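Local coordinates for protein tryptophanyl-tRNA synthetase (Cryptosporidium parvum Iowa II, PDB 3HV0) that probably attaches L-tryptophan to tRNA(Trp) at the expense of ATP, as a class I aminoacyl-tRNA synthetase, and is seen here with bound tryptophan, at residues A[75-80]-A[97-102]. Sequence-based numbering, arbitrary orientation.
Sequences FYLYTG and LFTKYL. With TRP (tryptophan), chain C.
Leu77 reaches from strand 76-81 to helix 93-106 and meets Thr99 and Leu102. Its CB points at the helix. CG lies beside the backbone N and opposite the carbonyl carbon (chi1 -58°), and the two methyls then diverge. Leu77 CD1 spans Thr99 and the backbone of Leu102, 4.1 Å from Thr99 O and 4.2 Å from Thr99 CG2. Leu77 CD2 meets Leu102 CB and, at 4.1 Å, Leu102 CD1; the two leucine side chains pass at a slant. Two residues on, Thr79 CG2 faces Thr99 OG1 at 4.2 Å. Neither hydroxyl hydrogen-bonds across the contact: Thr79 OG1 hydrogen-bonds to Pro225 O of the adjacent strand 222-227, and Thr99 OG1 to Pro95 O in its own helix.

The strand and helix run antiparallel, with axes 10.0 Å apart. They form the first half of a right-handed beta-alpha-beta crossover, completed by strand 110-114 in the Rossmann-type catalytic domain. Tyr78 leaves the strand away from the helix. Its OH accepts a nearly straight hydrogen bond (3.1 Å, 163°) from the ligand NE1, and ligand CZ2 lies over one ring face, toward the rim. Gln113 OE1 and Gln201 O also hydrogen-bond with Tyr78 OH and probably help hold it; its single proton fully serves one at a time. Gly80 CA packs 3.4 Å from the ligand CD2. The helix contact is thus van der Waals, Tyr78 hydrogen-bonds the indole, and Thr79 touches both helix and ligand.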
loop_
_atom_site.group_PDB
_atom_site.type_symbol
_atom_site.label_atom_id
_atom_site.label_comp_id
_atom_site.label_asym_id
_atom_site.label_seq_id
_atom_site.Cartn_x
_atom_site.Cartn_y
_atom_site.Cartn_z
ATOM N N PHE A 75 27.440 2.150 -4.744
ATOM C CA PHE A 75 26.330 1.692 -3.925
ATOM C C PHE A 75 25.482 2.930 -3.617
ATOM O O PHE A 75 25.752 4.000 -4.158
ATOM C CB PHE A 75 26.847 1.026 -2.642
ATOM C CG PHE A 75 27.602 1.954 -1.722
ATOM C CD1 PHE A 75 26.974 2.533 -0.632
ATOM C CD2 PHE A 75 28.940 2.225 -1.941
ATOM C CE1 PHE A 75 27.657 3.377 0.220
ATOM C CE2 PHE A 75 29.641 3.066 -1.102
ATOM C CZ PHE A 75 28.995 3.653 -0.026
ATOM N N TYR A 76 24.467 2.789 -2.773
ATOM C CA TYR A 76 23.644 3.942 -2.375
ATOM C C TYR A 76 23.281 3.965 -0.910
ATOM O O TYR A 76 23.321 2.937 -0.233
ATOM C CB TYR A 76 22.377 4.066 -3.233
ATOM C CG TYR A 76 21.221 3.118 -2.954
ATOM C CD1 TYR A 76 21.225 1.830 -3.464
ATOM C CD2 TYR A 76 20.083 3.543 -2.271
ATOM C CE1 TYR A 76 20.163 0.964 -3.269
ATOM C CE2 TYR A 76 19.006 2.674 -2.054
ATOM C CZ TYR A 76 19.042 1.384 -2.574
ATOM O OH TYR A 76 17.985 0.490 -2.392
ATOM N N LEU A 77 22.942 5.165 -0.435
ATOM C CA LEU A 77 22.550 5.374 0.955
ATOM C C LEU A 77 21.034 5.473 1.029
ATOM O O LEU A 77 20.416 5.939 0.122
ATOM C CB LEU A 77 23.202 6.641 1.511
ATOM C CG LEU A 77 24.740 6.696 1.476
ATOM C CD1 LEU A 77 25.303 8.111 1.379
ATOM C CD2 LEU A 77 25.327 5.967 2.679
ATOM N N TYR A 78 20.445 5.001 2.110
ATOM C CA TYR A 78 19.019 5.184 2.369
ATOM C C TYR A 78 18.826 5.516 3.846
ATOM O O TYR A 78 19.240 4.770 4.739
ATOM C CB TYR A 78 18.227 3.938 1.981
ATOM C CG TYR A 78 16.848 3.758 2.613
ATOM C CD1 TYR A 78 15.947 4.803 2.709
ATOM C CD2 TYR A 78 16.437 2.512 3.050
ATOM C CE1 TYR A 78 14.693 4.614 3.253
ATOM C CE2 TYR A 78 15.184 2.313 3.599
ATOM C CZ TYR A 78 14.310 3.368 3.699
ATOM O OH TYR A 78 13.054 3.154 4.273
ATOM N N THR A 79 18.230 6.671 4.092
ATOM C CA THR A 79 17.853 7.049 5.434
ATOM C C THR A 79 16.457 7.653 5.399
ATOM O O THR A 79 15.910 7.818 4.341
ATOM C CB THR A 79 18.876 7.973 6.047
ATOM O OG1 THR A 79 18.821 7.819 7.462
ATOM C CG2 THR A 79 18.613 9.408 5.699
ATOM N N GLY A 80 15.884 7.946 6.552
ATOM C CA GLY A 80 14.489 8.440 6.598
ATOM C C GLY A 80 14.131 9.269 7.802
ATOM O O GLY A 80 14.959 9.488 8.674
ATOM N N LEU A 97 23.223 14.511 9.456
ATOM C CA LEU A 97 24.579 15.058 9.397
ATOM C C LEU A 97 25.608 13.968 9.075
ATOM O O LEU A 97 26.554 14.185 8.316
ATOM C CB LEU A 97 24.954 15.774 10.701
ATOM C CG LEU A 97 24.282 17.117 11.045
ATOM C CD1 LEU A 97 24.966 17.749 12.272
ATOM C CD2 LEU A 97 24.258 18.106 9.890
ATOM N N PHE A 98 25.406 12.777 9.625
ATOM C CA PHE A 98 26.311 11.649 9.355
ATOM C C PHE A 98 26.237 11.143 7.902
ATOM O O PHE A 98 27.259 10.885 7.265
ATOM C CB PHE A 98 26.014 10.510 10.308
ATOM C CG PHE A 98 27.024 9.428 10.264
ATOM C CD1 PHE A 98 28.305 9.652 10.741
ATOM C CD2 PHE A 98 26.705 8.188 9.736
ATOM C CE1 PHE A 98 29.262 8.659 10.702
ATOM C CE2 PHE A 98 27.627 7.181 9.697
ATOM C CZ PHE A 98 28.924 7.406 10.187
ATOM N N THR A 99 25.025 11.028 7.384
ATOM C CA THR A 99 24.807 10.669 5.991
ATOM C C THR A 99 25.402 11.659 4.977
ATOM O O THR A 99 25.866 11.266 3.909
ATOM C CB THR A 99 23.324 10.605 5.705
ATOM O OG1 THR A 99 22.694 9.703 6.637
ATOM C CG2 THR A 99 23.107 10.165 4.242
ATOM N N LYS A 100 25.341 12.950 5.281
ATOM C CA LYS A 100 25.947 13.959 4.411
ATOM C C LYS A 100 27.445 13.672 4.343
ATOM O O LYS A 100 28.030 13.657 3.273
ATOM C CB LYS A 100 25.692 15.375 4.961
ATOM C CG LYS A 100 25.894 16.519 3.963
ATOM C CD LYS A 100 27.204 17.242 4.199
ATOM C CE LYS A 100 27.491 18.349 3.140
ATOM N NZ LYS A 100 27.459 17.831 1.733
ATOM N N TYR A 101 28.040 13.409 5.499
ATOM C CA TYR A 101 29.455 13.087 5.564
ATOM C C TYR A 101 29.738 11.837 4.711
ATOM O O TYR A 101 30.729 11.792 3.963
ATOM C CB TYR A 101 29.916 12.872 7.011
ATOM C CG TYR A 101 31.128 12.003 7.094
ATOM C CD1 TYR A 101 32.396 12.519 6.819
ATOM C CD2 TYR A 101 31.016 10.646 7.403
ATOM C CE1 TYR A 101 33.528 11.715 6.875
ATOM C CE2 TYR A 101 32.141 9.829 7.455
ATOM C CZ TYR A 101 33.393 10.373 7.182
ATOM O OH TYR A 101 34.506 9.575 7.254
ATOM N N LEU A 102 28.863 10.833 4.819
ATOM C CA LEU A 102 29.039 9.625 4.025
ATOM C C LEU A 102 28.857 9.901 2.524
ATOM O O LEU A 102 29.491 9.270 1.689
ATOM C CB LEU A 102 28.073 8.543 4.470
ATOM C CG LEU A 102 28.264 7.930 5.857
ATOM C CD1 LEU A 102 27.009 7.117 6.202
ATOM C CD2 LEU A 102 29.518 7.091 5.925
HETATM N N TRP C . 10.103 5.489 10.628
HETATM C CA TRP C . 11.352 6.282 10.827
HETATM C C TRP C . 11.182 7.229 12.006
HETATM O O TRP C . 10.043 7.537 12.401
HETATM C CB TRP C . 11.759 7.060 9.559
HETATM C CG TRP C . 12.539 6.237 8.562
HETATM C CD1 TRP C . 12.077 5.721 7.375
HETATM C CD2 TRP C . 13.918 5.847 8.648
HETATM N NE1 TRP C . 13.078 5.045 6.730
HETATM C CE2 TRP C . 14.213 5.093 7.494
HETATM C CE3 TRP C . 14.927 6.061 9.583
HETATM C CZ2 TRP C . 15.475 4.554 7.254
HETATM C CZ3 TRP C . 16.178 5.521 9.344
HETATM C CH2 TRP C . 16.437 4.764 8.189
HETATM O OXT TRP C . 12.197 7.676 12.573
#